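Side-chain contacts in 70 KDA protein (Xanthomonas sp., PDB 4B2N), which oxidatively cleaves natural rubber in a processive manner and carries two covalently bound c-type hemes: residues P17-A22 / Q362-Y367; L61-Y66 / P411-V416; K297-W302 / I494-T499; H394-Y397 / H401-D404. All coordinates share one frame; numbering follows the deposited sequence.

How the interactions relate
Four contacts illustrate how packing changes with its place in a diheme protein. Interactions 1, 2 and 4 cluster on the side of the heme held by Cys390 and Cys393; only interaction 4 holds a ligand to its iron. Interaction 1 is partly buried, whereas 2 and 4 are buried; all three rest on apolar contacts. They touch one another: Lys414 of interaction 2 forms a salt bridge with Asp20 of interaction 1, and Gly415 is hydrogen-bonded to Val396 of interaction 4. Interaction 3, also buried and nearest the centre of the chain, serves the other heme and mixes aromatic packing with a water bridge and propionate hydrogen bonds. It touches interaction 2 but not 1 or 4.

Interaction 1. Residues P17-A22 / Q362-Y367; sequences PLLDQA and QGAVIY
Leu18 and Ala364 bring the two backbones to within 6.2 Å of each other, measured from CA to CA, where the irregular chain of 17-22 passes beside helix 357-369. Such an approach suits a small residue on the helix: the methyl of Ala364 points toward the loop and meets Leu18 CB at 4.0 Å, so that the leucine is touched at its root. The rest of Leu18 reaches further along the helix. With CG beside the backbone N and anti to the carbonyl carbon (chi1 -74°), its branched end is carried to the next residue, and CD1 lies 3.9 Å from Val365 CG2. These two side chains cross obliquely, one methyl from each doing the touching. In terms of the fold, a loop from the N-terminal end of the chain is laid on a helix close to the second heme: its Tyr367 touches Cys390, a covalent attachment point whose side chain is about 10 Å from that of Ala364. Leu19 adds a lighter touch, its CD2 being 4.3 Å from Ala364 CB, and packs also on Thr357, Ala360 and Glu361 of the same helix. Tyr658 of helix 649-660 touches both Leu19 and Ala364, which brings an element from the C-terminal end into the cluster. Leu18 in turn rests on Arg400 and His401, and thus bridges helices 357-369 and 399-402.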
# COMPACT_ATOMS: atom_id res chain seq x y z
N PRO A 17 30.29 4.51 12.71
CA PRO A 17 29.29 5.50 13.14
C PRO A 17 27.97 4.92 13.68
O PRO A 17 27.61 3.76 13.40
CB PRO A 17 29.02 6.30 11.86
CG PRO A 17 29.27 5.32 10.76
CD PRO A 17 30.45 4.51 11.25
N LEU A 18 27.27 5.73 14.46
CA LEU A 18 25.91 5.41 14.91
C LEU A 18 24.93 5.88 13.81
O LEU A 18 23.97 5.19 13.48
CB LEU A 18 25.60 6.09 16.26
CG LEU A 18 26.22 5.54 17.54
CD1 LEU A 18 26.07 6.49 18.71
CD2 LEU A 18 25.72 4.16 17.92
N LEU A 19 25.17 7.06 13.26
CA LEU A 19 24.23 7.65 12.29
C LEU A 19 24.59 7.11 10.91
O LEU A 19 25.73 6.67 10.67
CB LEU A 19 24.35 9.17 12.31
CG LEU A 19 23.96 9.79 13.65
CD1 LEU A 19 23.92 11.31 13.52
CD2 LEU A 19 22.65 9.25 14.21
N ASP A 20 23.63 7.10 10.01
CA ASP A 20 23.87 6.68 8.68
C ASP A 20 22.88 7.40 7.76
O ASP A 20 21.97 6.76 7.22
CB ASP A 20 23.58 5.19 8.62
CG ASP A 20 23.83 4.59 7.23
OD1 ASP A 20 24.51 5.18 6.42
OD2 ASP A 20 23.42 3.49 6.95
N GLN A 21 23.05 8.69 7.55
CA GLN A 21 22.15 9.49 6.69
C GLN A 21 22.51 9.20 5.21
O GLN A 21 23.62 9.10 4.89
CB GLN A 21 22.32 10.96 7.08
CG GLN A 21 22.09 11.14 8.60
CD GLN A 21 22.74 12.40 9.23
OE1 GLN A 21 23.89 12.38 9.71
NE2 GLN A 21 21.97 13.48 9.26
N ALA A 22 21.55 8.95 4.31
CA ALA A 22 21.96 8.55 2.93
C ALA A 22 20.94 9.00 1.97
O ALA A 22 19.74 8.95 2.28
CB ALA A 22 22.19 7.08 2.80
N GLN A 362 22.16 9.98 20.76
CA GLN A 362 21.51 9.41 21.94
C GLN A 362 20.30 8.55 21.51
O GLN A 362 20.10 7.44 22.00
CB GLN A 362 21.08 10.52 22.90
CG GLN A 362 22.31 11.20 23.52
CD GLN A 362 22.00 12.27 24.52
OE1 GLN A 362 22.84 12.57 25.40
NE2 GLN A 362 20.83 12.88 24.43
N GLY A 363 19.52 9.08 20.56
CA GLY A 363 18.42 8.32 19.99
C GLY A 363 18.88 7.02 19.31
O GLY A 363 18.20 6.02 19.38
N ALA A 364 20.02 7.06 18.66
CA ALA A 364 20.52 5.90 17.97
C ALA A 364 20.77 4.82 18.96
O ALA A 364 20.46 3.66 18.72
CB ALA A 364 21.76 6.23 17.21
N VAL A 365 21.32 5.21 20.10
CA VAL A 365 21.61 4.26 21.14
C VAL A 365 20.34 3.68 21.72
O VAL A 365 20.28 2.47 21.97
CB VAL A 365 22.50 4.88 22.27
CG1 VAL A 365 22.77 3.83 23.37
CG2 VAL A 365 23.84 5.25 21.68
N ILE A 366 19.36 4.55 22.00
CA ILE A 366 18.14 4.12 22.62
C ILE A 366 17.50 3.16 21.63
O ILE A 366 17.07 2.07 21.99
CB ILE A 366 17.22 5.32 22.88
CG1 ILE A 366 17.78 6.20 24.05
CG2 ILE A 366 15.83 4.82 23.30
CD1 ILE A 366 17.33 7.65 23.91
N TYR A 367 17.45 3.59 20.36
CA TYR A 367 16.81 2.78 19.28
C TYR A 367 17.30 1.31 19.36
O TYR A 367 16.50 0.36 19.39
CB TYR A 367 17.07 3.42 17.90
CG TYR A 367 16.45 2.55 16.79
CD1 TYR A 367 17.10 1.44 16.33
CD2 TYR A 367 15.21 2.84 16.26
CE1 TYR A 367 16.53 0.60 15.38
CE2 TYR A 367 14.64 2.01 15.32
CZ TYR A 367 15.29 0.91 14.89
OH TYR A 367 14.69 0.10 13.97

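Interaction 2. Residues L61-Y66 / P411-V416; sequences LQFNAY and PRLKGV
Leu413, at the end of a short 3-10 segment that starts at Pro411, is the first residue along 411-416 to meet Phe63. Its side chain extends toward the loop 61-66, CG standing anti to its own carbonyl carbon (chi1 -65°), and CD1 approaches the ring obliquely, 3.6 Å from Phe63 CE2. Lys414 then turns away to a salt bridge with Asp20. Gly415, with positive phi (75°), occupies the third position of a type II beta turn from Leu413 to Val416, where a positive phi is usual; Val416 N closes it by bonding to Leu413 O at 3.1 Å. The turn brings Val416 back to the same phenyl ring. Its carbonyl O lies at the ring edge, near the ring plane and 3.9 Å from Phe63 CE1, and its CG1 is 4.3 Å from that carbon. Leu61 CG lies 4.0 Å above one face of the ring, displaced toward its rim. Backbone hydrogen bonds between Ala418 and both Asn64 and Ala65 tie the loop 61-66 further. Two irregular loops are thus joined between the heme sites, the side chain of Phe63 being about 9 Å from that of Cys393 and that of Val416 about 7 Å from that of Lys297. Dispersion between buried hydrocarbon groups therefore carries most of the contact, while the carbonyl facing slightly positive ring hydrogens probably adds only a faint electrostatic attraction.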
# COMPACT_ATOMS: atom_id res chain seq x y z
N LEU A 61 18.16 -8.84 17.53
CA LEU A 61 17.12 -8.98 16.48
C LEU A 61 17.04 -10.40 15.92
O LEU A 61 18.01 -10.93 15.37
CB LEU A 61 17.42 -7.99 15.36
CG LEU A 61 16.60 -8.11 14.06
CD1 LEU A 61 15.08 -7.93 14.30
CD2 LEU A 61 17.06 -7.10 13.04
N GLN A 62 15.87 -11.02 16.04
CA GLN A 62 15.64 -12.36 15.45
C GLN A 62 14.62 -12.21 14.32
O GLN A 62 13.45 -11.98 14.61
CB GLN A 62 15.08 -13.30 16.50
CG GLN A 62 16.03 -13.37 17.68
CD GLN A 62 17.33 -14.06 17.28
OE1 GLN A 62 17.28 -15.10 16.66
NE2 GLN A 62 18.47 -13.49 17.62
N PHE A 63 15.04 -12.37 13.07
CA PHE A 63 14.09 -12.27 11.95
C PHE A 63 13.09 -13.40 11.96
O PHE A 63 13.41 -14.53 12.30
CB PHE A 63 14.81 -12.29 10.59
CG PHE A 63 15.81 -11.18 10.41
CD1 PHE A 63 15.39 -9.83 10.32
CD2 PHE A 63 17.22 -11.47 10.36
CE1 PHE A 63 16.33 -8.79 10.13
CE2 PHE A 63 18.16 -10.42 10.22
CZ PHE A 63 17.71 -9.07 10.09
N ASN A 64 11.89 -13.15 11.47
CA ASN A 64 10.94 -14.26 11.38
C ASN A 64 10.15 -14.26 10.12
O ASN A 64 9.35 -15.17 9.92
CB ASN A 64 10.05 -14.34 12.61
CG ASN A 64 9.06 -13.20 12.68
OD1 ASN A 64 8.84 -12.50 11.72
ND2 ASN A 64 8.47 -13.01 13.84
N ALA A 65 10.39 -13.29 9.22
CA ALA A 65 9.62 -13.27 7.98
C ALA A 65 10.59 -13.48 6.83
O ALA A 65 11.27 -12.52 6.40
CB ALA A 65 8.87 -11.96 7.84
N TYR A 66 10.64 -14.72 6.34
CA TYR A 66 11.67 -15.07 5.43
C TYR A 66 11.28 -14.76 4.02
O TYR A 66 10.11 -14.90 3.66
CB TYR A 66 12.10 -16.52 5.53
CG TYR A 66 12.65 -16.89 6.89
CD1 TYR A 66 13.71 -16.18 7.46
CD2 TYR A 66 12.12 -17.94 7.62
CE1 TYR A 66 14.22 -16.52 8.73
CE2 TYR A 66 12.63 -18.27 8.89
CZ TYR A 66 13.70 -17.58 9.42
OH TYR A 66 14.22 -17.87 10.68
N PRO A 411 26.39 -7.81 8.35
CA PRO A 411 26.32 -6.34 8.19
C PRO A 411 25.51 -5.96 6.96
O PRO A 411 24.95 -4.89 6.94
CB PRO A 411 27.80 -5.89 8.05
CG PRO A 411 28.58 -7.09 8.47
CD PRO A 411 27.79 -8.31 8.23
N ARG A 412 25.37 -6.88 5.98
CA ARG A 412 24.56 -6.62 4.77
C ARG A 412 23.05 -6.52 5.04
O ARG A 412 22.30 -6.06 4.17
CB ARG A 412 24.78 -7.69 3.71
CG ARG A 412 26.20 -7.66 3.18
CD ARG A 412 26.45 -8.82 2.22
NE ARG A 412 26.26 -10.13 2.86
CZ ARG A 412 26.23 -11.28 2.22
NH1 ARG A 412 26.42 -11.31 0.89
NH2 ARG A 412 26.02 -12.41 2.89
N LEU A 413 22.64 -6.88 6.25
CA LEU A 413 21.24 -6.92 6.65
C LEU A 413 20.81 -5.61 7.37
O LEU A 413 19.71 -5.51 7.94
CB LEU A 413 20.98 -8.16 7.52
CG LEU A 413 21.15 -9.52 6.86
CD1 LEU A 413 20.86 -10.62 7.89
CD2 LEU A 413 20.08 -9.61 5.76
N LYS A 414 21.69 -4.60 7.32
CA LYS A 414 21.40 -3.33 7.92
C LYS A 414 20.09 -2.83 7.33
O LYS A 414 19.93 -2.82 6.09
CB LYS A 414 22.48 -2.36 7.52
CG LYS A 414 22.34 -0.96 8.10
CD LYS A 414 23.64 -0.18 7.87
CE LYS A 414 24.00 -0.24 6.39
NZ LYS A 414 24.40 1.14 6.06
N GLY A 415 19.18 -2.40 8.18
CA GLY A 415 17.90 -1.83 7.71
C GLY A 415 16.82 -2.79 7.18
O GLY A 415 15.70 -2.36 6.95
N VAL A 416 17.13 -4.08 7.05
CA VAL A 416 16.09 -5.07 6.61
C VAL A 416 14.95 -5.16 7.63
O VAL A 416 15.19 -5.27 8.84
CB VAL A 416 16.67 -6.48 6.31
CG1 VAL A 416 15.56 -7.51 6.06
CG2 VAL A 416 17.59 -6.43 5.10

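Interaction 3. Residues K297-W302 / I494-T499; sequences KTRQFW and IWEEPT. With HEC (heme c), chain C.
Phe301 and Trp495 meet with their ring planes near parallel, 30° apart, but slid so far that they barely overlap: the centroid of the phenyl ring is 5.6 Å from that of the indole six-membered ring. Contact is confined to the margins, with Phe301 CD2 3.6 Å from Trp495 CH2. The opposite margin of the phenyl faces heme c, where Phe301 CE1 is 3.6 Å from the meso carbon CHA, so the ring is wedged between indole and porphyrin. Trp495 is backed by Trp445, edge to face. The phenylalanine follows strand 299-300, which pairs with 306-307 in a two-stranded antiparallel sheet, and the residues about it hold both heme propionates: Phe301 N and Lys297 NZ grip the two oxygens of one, O1A and O2A, each at 2.8 Å, and Trp302 N donates almost straight (173°) to O2D of the other. Arg299 crosses Glu496 at about a right angle, and its NH2 rests 3.5 Å from the aliphatic Glu496 CG. A water in the guanidinium plane accepts from Arg299 NH2 at 2.7 Å and donates to Ile494 O at 2.8 Å. Arg299 NE is hydrogen-bonded to Gly304 O, which helps fix the bent side chain.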
# COMPACT_ATOMS: atom_id res chain seq x y z
N LYS A 297 12.30 -4.78 2.53
CA LYS A 297 11.21 -5.60 3.04
C LYS A 297 11.21 -6.95 2.39
O LYS A 297 10.98 -7.06 1.18
CB LYS A 297 9.88 -4.84 2.86
CG LYS A 297 9.89 -3.59 3.71
CD LYS A 297 8.72 -2.63 3.42
CE LYS A 297 7.49 -3.07 4.24
NZ LYS A 297 6.35 -2.08 3.98
N THR A 298 11.48 -7.98 3.17
CA THR A 298 11.40 -9.38 2.68
C THR A 298 10.02 -9.81 2.28
O THR A 298 9.90 -10.72 1.40
CB THR A 298 11.95 -10.36 3.76
OG1 THR A 298 11.12 -10.22 4.93
CG2 THR A 298 13.44 -10.04 4.10
N ARG A 299 8.97 -9.12 2.78
CA ARG A 299 7.60 -9.53 2.47
C ARG A 299 6.80 -8.38 1.86
O ARG A 299 7.17 -7.22 2.00
CB ARG A 299 6.82 -9.96 3.75
CG ARG A 299 7.58 -10.92 4.65
CD ARG A 299 7.90 -12.25 3.97
NE ARG A 299 6.68 -13.04 3.74
CZ ARG A 299 6.61 -14.21 3.14
NH1 ARG A 299 7.70 -14.80 2.64
NH2 ARG A 299 5.41 -14.82 3.04
N GLN A 300 5.65 -8.75 1.34
CA GLN A 300 4.64 -7.80 0.84
C GLN A 300 3.48 -7.77 1.88
O GLN A 300 3.17 -8.78 2.50
CB GLN A 300 4.08 -8.31 -0.50
CG GLN A 300 5.17 -8.67 -1.50
CD GLN A 300 5.43 -7.55 -2.49
OE1 GLN A 300 5.99 -7.77 -3.56
NE2 GLN A 300 5.14 -6.35 -2.09
N PHE A 301 2.80 -6.62 1.95
CA PHE A 301 1.55 -6.44 2.59
C PHE A 301 1.76 -6.27 4.08
O PHE A 301 2.81 -6.67 4.65
CB PHE A 301 0.56 -7.55 2.22
CG PHE A 301 0.02 -7.45 0.79
CD1 PHE A 301 -0.23 -6.24 0.18
CD2 PHE A 301 -0.30 -8.62 0.08
CE1 PHE A 301 -0.77 -6.16 -1.13
CE2 PHE A 301 -0.86 -8.56 -1.21
CZ PHE A 301 -1.10 -7.32 -1.83
N TRP A 302 0.77 -5.63 4.70
CA TRP A 302 0.89 -5.31 6.13
C TRP A 302 1.03 -6.50 7.02
O TRP A 302 1.58 -6.37 8.10
CB TRP A 302 -0.35 -4.51 6.59
CG TRP A 302 -0.16 -3.07 6.27
CD1 TRP A 302 -0.83 -2.28 5.33
CD2 TRP A 302 0.77 -2.20 6.95
NE1 TRP A 302 -0.38 -1.00 5.39
CE2 TRP A 302 0.57 -0.87 6.37
CE3 TRP A 302 1.67 -2.37 8.04
CZ2 TRP A 302 1.32 0.21 6.80
CZ3 TRP A 302 2.41 -1.26 8.48
CH2 TRP A 302 2.22 0.02 7.90
N ILE A 494 2.94 -18.80 -1.46
CA ILE A 494 1.89 -19.13 -0.53
C ILE A 494 1.47 -17.87 0.22
O ILE A 494 2.34 -17.14 0.72
CB ILE A 494 2.51 -20.07 0.58
CG1 ILE A 494 2.85 -21.41 -0.03
CG2 ILE A 494 1.51 -20.27 1.71
CD1 ILE A 494 1.67 -21.99 -0.81
N TRP A 495 0.16 -17.66 0.39
CA TRP A 495 -0.31 -16.61 1.30
C TRP A 495 -0.16 -17.13 2.73
O TRP A 495 -0.95 -17.98 3.12
CB TRP A 495 -1.77 -16.32 1.04
CG TRP A 495 -2.19 -15.03 1.75
CD1 TRP A 495 -2.31 -14.80 3.15
CD2 TRP A 495 -2.41 -13.73 1.12
NE1 TRP A 495 -2.61 -13.47 3.39
CE2 TRP A 495 -2.67 -12.77 2.22
CE3 TRP A 495 -2.42 -13.25 -0.21
CZ2 TRP A 495 -2.94 -11.45 1.97
CZ3 TRP A 495 -2.67 -11.89 -0.43
CH2 TRP A 495 -2.96 -11.02 0.63
N GLU A 496 0.82 -16.67 3.50
CA GLU A 496 1.01 -17.20 4.87
C GLU A 496 -0.18 -16.99 5.79
O GLU A 496 -0.89 -16.00 5.69
CB GLU A 496 2.23 -16.57 5.57
CG GLU A 496 3.52 -17.05 4.95
CD GLU A 496 3.80 -18.56 5.16
OE1 GLU A 496 3.54 -19.10 6.25
OE2 GLU A 496 4.37 -19.20 4.24
N GLU A 497 -0.41 -17.94 6.67
CA GLU A 497 -1.47 -17.74 7.63
C GLU A 497 -1.14 -16.45 8.46
O GLU A 497 -0.03 -16.32 8.93
CB GLU A 497 -1.55 -18.96 8.53
CG GLU A 497 -2.62 -18.77 9.55
CD GLU A 497 -2.96 -20.03 10.26
OE1 GLU A 497 -2.24 -21.02 10.07
OE2 GLU A 497 -4.01 -20.01 10.95
N PRO A 498 -2.11 -15.52 8.62
CA PRO A 498 -1.70 -14.34 9.38
C PRO A 498 -1.44 -14.54 10.85
O PRO A 498 -2.19 -15.28 11.48
CB PRO A 498 -2.84 -13.37 9.21
CG PRO A 498 -4.00 -14.10 8.63
CD PRO A 498 -3.47 -15.43 8.11
N THR A 499 -0.45 -13.84 11.37
CA THR A 499 -0.13 -13.89 12.80
C THR A 499 0.01 -12.48 13.42
O THR A 499 -0.06 -12.32 14.64
CB THR A 499 1.21 -14.62 13.02
OG1 THR A 499 2.20 -13.95 12.27
CG2 THR A 499 1.13 -16.05 12.49
FE HEC C . -0.81 -0.95 -3.76
CHA HEC C . 0.34 -2.77 -1.01
CHB HEC C . 1.97 -2.01 -5.63
CHC HEC C . -2.22 0.25 -6.76
CHD HEC C . -3.14 0.58 -1.87
NA HEC C . 0.73 -2.10 -3.46
C1A HEC C . 1.15 -2.65 -2.21
C2A HEC C . 2.50 -3.19 -2.24
C3A HEC C . 3.01 -3.00 -3.56
C4A HEC C . 1.91 -2.31 -4.26
CMA HEC C . 4.39 -3.34 -4.08
CAA HEC C . 3.32 -3.86 -1.11
CBA HEC C . 3.86 -2.72 -0.25
CGA HEC C . 4.54 -3.22 1.02
O1A HEC C . 4.00 -4.12 1.76
O2A HEC C . 5.58 -2.62 1.29
NB HEC C . -0.28 -1.00 -5.73
C1B HEC C . 0.88 -1.36 -6.30
C2B HEC C . 0.96 -1.19 -7.74
C3B HEC C . -0.26 -0.56 -8.07
C4B HEC C . -0.92 -0.42 -6.78
CMB HEC C . 2.13 -1.63 -8.53
CAB HEC C . -0.82 -0.17 -9.42
CBB HEC C . -1.05 -1.26 -10.30
NC HEC C . -2.33 0.20 -4.31
C1C HEC C . -2.86 0.61 -5.52
C2C HEC C . -4.03 1.52 -5.37
C3C HEC C . -4.29 1.57 -3.91
C4C HEC C . -3.24 0.74 -3.31
CMC HEC C . -4.78 2.13 -6.55
CAC HEC C . -5.37 2.28 -3.17
CBC HEC C . -6.66 2.26 -3.72
ND HEC C . -1.31 -1.10 -1.79
C1D HEC C . -2.29 -0.41 -1.21
C2D HEC C . -2.43 -0.67 0.18
C3D HEC C . -1.43 -1.65 0.42
C4D HEC C . -0.80 -1.87 -0.87
CMD HEC C . -3.36 -0.10 1.19
CAD HEC C . -1.24 -2.36 1.72
CBD HEC C . -2.41 -3.42 1.60
CGD HEC C . -2.51 -4.20 2.89
O1D HEC C . -3.42 -3.95 3.72
O2D HEC C . -1.57 -5.04 3.11
O HOH W 1 5.04 -16.93 1.41

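Interaction 4. Residues H394-Y397 / H401-D404; sequences HGVY and HAAD. With HEC (heme c), chain D.
Val396 meets the short helix 399-402 through one methyl, CG1, which sits 3.6 Å from the backbone N of Ala402, 3.8 Å from His401 CB and 4.1 Å from Ala402 CB. The valine has CG1 anti to its backbone N (chi1 176°), which directs this branch at the helix. His401 contributes only its CB, for the imidazole leads away from the valine to partners of its own. There NE2 is hydrogen-bonded to Glu369 and ND1 to Ser398, while His368 stacks on the ring and Tyr407 meets it edge to face, so its rotation is well determined. Two residues before Val396 the chain reaches the metal ligand. His394 closes a CXXCH heme-binding motif, the signature of c-type cytochromes, whose Cys390 and Cys393 hold the heme covalently, and His394 NE2 binds the iron at 2.0 Å. His641 supplies the second axial nitrogen, making this heme bis-histidine ligated. Between ligand and valine, Gly395 leaves the helix 391-394 with a positive phi (129°), a backbone conformation that suits glycine. A further shell positions these parts: His394 ND1 is bonded to Pro504 O, which orients the ligand ring about its bond to iron, Gly395 O receives Tyr367 OH, and Tyr397 N is paired with His368 NE2. Val396 O accepts from Gly415 N, joining the loop after helix 391-394 to that of 411-416.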
# COMPACT_ATOMS: atom_id res chain seq x y z
N HIS A 394 11.97 -3.61 14.24
CA HIS A 394 12.06 -2.84 13.02
C HIS A 394 13.30 -3.10 12.16
O HIS A 394 13.28 -2.98 10.92
CB HIS A 394 11.94 -1.37 13.35
CG HIS A 394 10.56 -0.96 13.68
ND1 HIS A 394 9.64 -0.62 12.71
CD2 HIS A 394 9.96 -0.74 14.88
CE1 HIS A 394 8.49 -0.24 13.31
NE2 HIS A 394 8.68 -0.33 14.64
N GLY A 395 14.40 -3.46 12.78
CA GLY A 395 15.65 -3.55 12.04
C GLY A 395 16.80 -2.80 12.67
O GLY A 395 16.58 -1.83 13.43
N VAL A 396 18.02 -3.20 12.32
CA VAL A 396 19.23 -2.49 12.76
C VAL A 396 19.75 -1.50 11.70
O VAL A 396 20.03 -1.89 10.55
CB VAL A 396 20.36 -3.52 13.02
CG1 VAL A 396 21.67 -2.81 13.37
CG2 VAL A 396 19.97 -4.47 14.14
N TYR A 397 19.83 -0.21 12.08
CA TYR A 397 20.17 0.84 11.14
C TYR A 397 21.59 1.32 11.30
O TYR A 397 22.18 1.74 10.34
CB TYR A 397 19.23 2.06 11.24
CG TYR A 397 17.81 1.71 10.88
CD1 TYR A 397 17.52 1.07 9.70
CD2 TYR A 397 16.78 1.97 11.76
CE1 TYR A 397 16.21 0.67 9.39
CE2 TYR A 397 15.48 1.57 11.52
CZ TYR A 397 15.19 0.94 10.32
OH TYR A 397 13.90 0.56 10.08
N HIS A 401 26.13 -1.02 15.11
CA HIS A 401 25.42 -2.17 15.59
C HIS A 401 25.30 -3.19 14.50
O HIS A 401 25.28 -4.39 14.79
CB HIS A 401 24.09 -1.73 16.12
CG HIS A 401 24.20 -0.91 17.37
ND1 HIS A 401 24.51 0.40 17.37
CD2 HIS A 401 24.06 -1.27 18.69
CE1 HIS A 401 24.54 0.86 18.61
NE2 HIS A 401 24.30 -0.15 19.43
N ALA A 402 25.23 -2.74 13.23
CA ALA A 402 25.15 -3.71 12.13
C ALA A 402 26.34 -4.63 12.01
O ALA A 402 26.20 -5.76 11.57
CB ALA A 402 24.84 -3.06 10.79
N ALA A 403 27.52 -4.14 12.40
CA ALA A 403 28.75 -4.96 12.44
C ALA A 403 28.90 -5.80 13.70
O ALA A 403 29.92 -6.44 13.86
CB ALA A 403 29.98 -4.07 12.26
N ASP A 404 27.93 -5.78 14.61
CA ASP A 404 28.06 -6.47 15.92
C ASP A 404 27.12 -7.63 15.99
O ASP A 404 25.90 -7.41 15.99
CB ASP A 404 27.69 -5.49 17.03
CG ASP A 404 27.81 -6.08 18.43
OD1 ASP A 404 27.87 -7.34 18.65
OD2 ASP A 404 27.87 -5.22 19.34
FE HEC D . 7.30 0.00 16.08
CHA HEC D . 4.84 0.59 13.73
CHB HEC D . 8.69 3.24 15.56
CHC HEC D . 9.42 -0.35 18.74
CHD HEC D . 6.75 -3.36 15.86
NA HEC D . 6.92 1.53 14.82
C1A HEC D . 5.76 1.67 14.02
C2A HEC D . 5.69 2.98 13.39
C3A HEC D . 6.83 3.76 13.92
C4A HEC D . 7.51 2.86 14.84
CMA HEC D . 7.18 5.18 13.54
CAA HEC D . 4.72 3.46 12.31
CBA HEC D . 5.40 2.89 11.01
CGA HEC D . 4.47 3.04 9.80
O1A HEC D . 3.30 3.44 10.03
O2A HEC D . 4.83 2.84 8.58
NB HEC D . 8.79 1.28 16.98
C1B HEC D . 9.24 2.50 16.69
C2B HEC D . 10.30 3.03 17.55
C3B HEC D . 10.49 1.94 18.52
C4B HEC D . 9.54 0.94 18.08
CMB HEC D . 10.98 4.38 17.42
CAB HEC D . 11.42 1.89 19.72
CBB HEC D . 11.08 2.79 20.73
NC HEC D . 8.06 -1.53 17.00
C1C HEC D . 8.81 -1.54 18.21
C2C HEC D . 8.96 -2.84 18.84
C3C HEC D . 8.19 -3.72 17.99
C4C HEC D . 7.58 -2.87 16.93
CMC HEC D . 9.75 -3.20 20.10
CAC HEC D . 8.02 -5.19 18.23
CBC HEC D . 7.61 -5.74 19.39
ND HEC D . 6.13 -1.14 14.97
C1D HEC D . 5.94 -2.46 15.02
C2D HEC D . 4.92 -3.04 14.16
C3D HEC D . 4.34 -1.88 13.54
C4D HEC D . 5.12 -0.79 14.12
CMD HEC D . 4.55 -4.49 13.99
CAD HEC D . 3.21 -1.86 12.53
CBD HEC D . 1.95 -1.57 13.35
CGD HEC D . 0.71 -1.46 12.50
O1D HEC D . -0.30 -2.14 12.72
O2D HEC D . 0.80 -0.69 11.56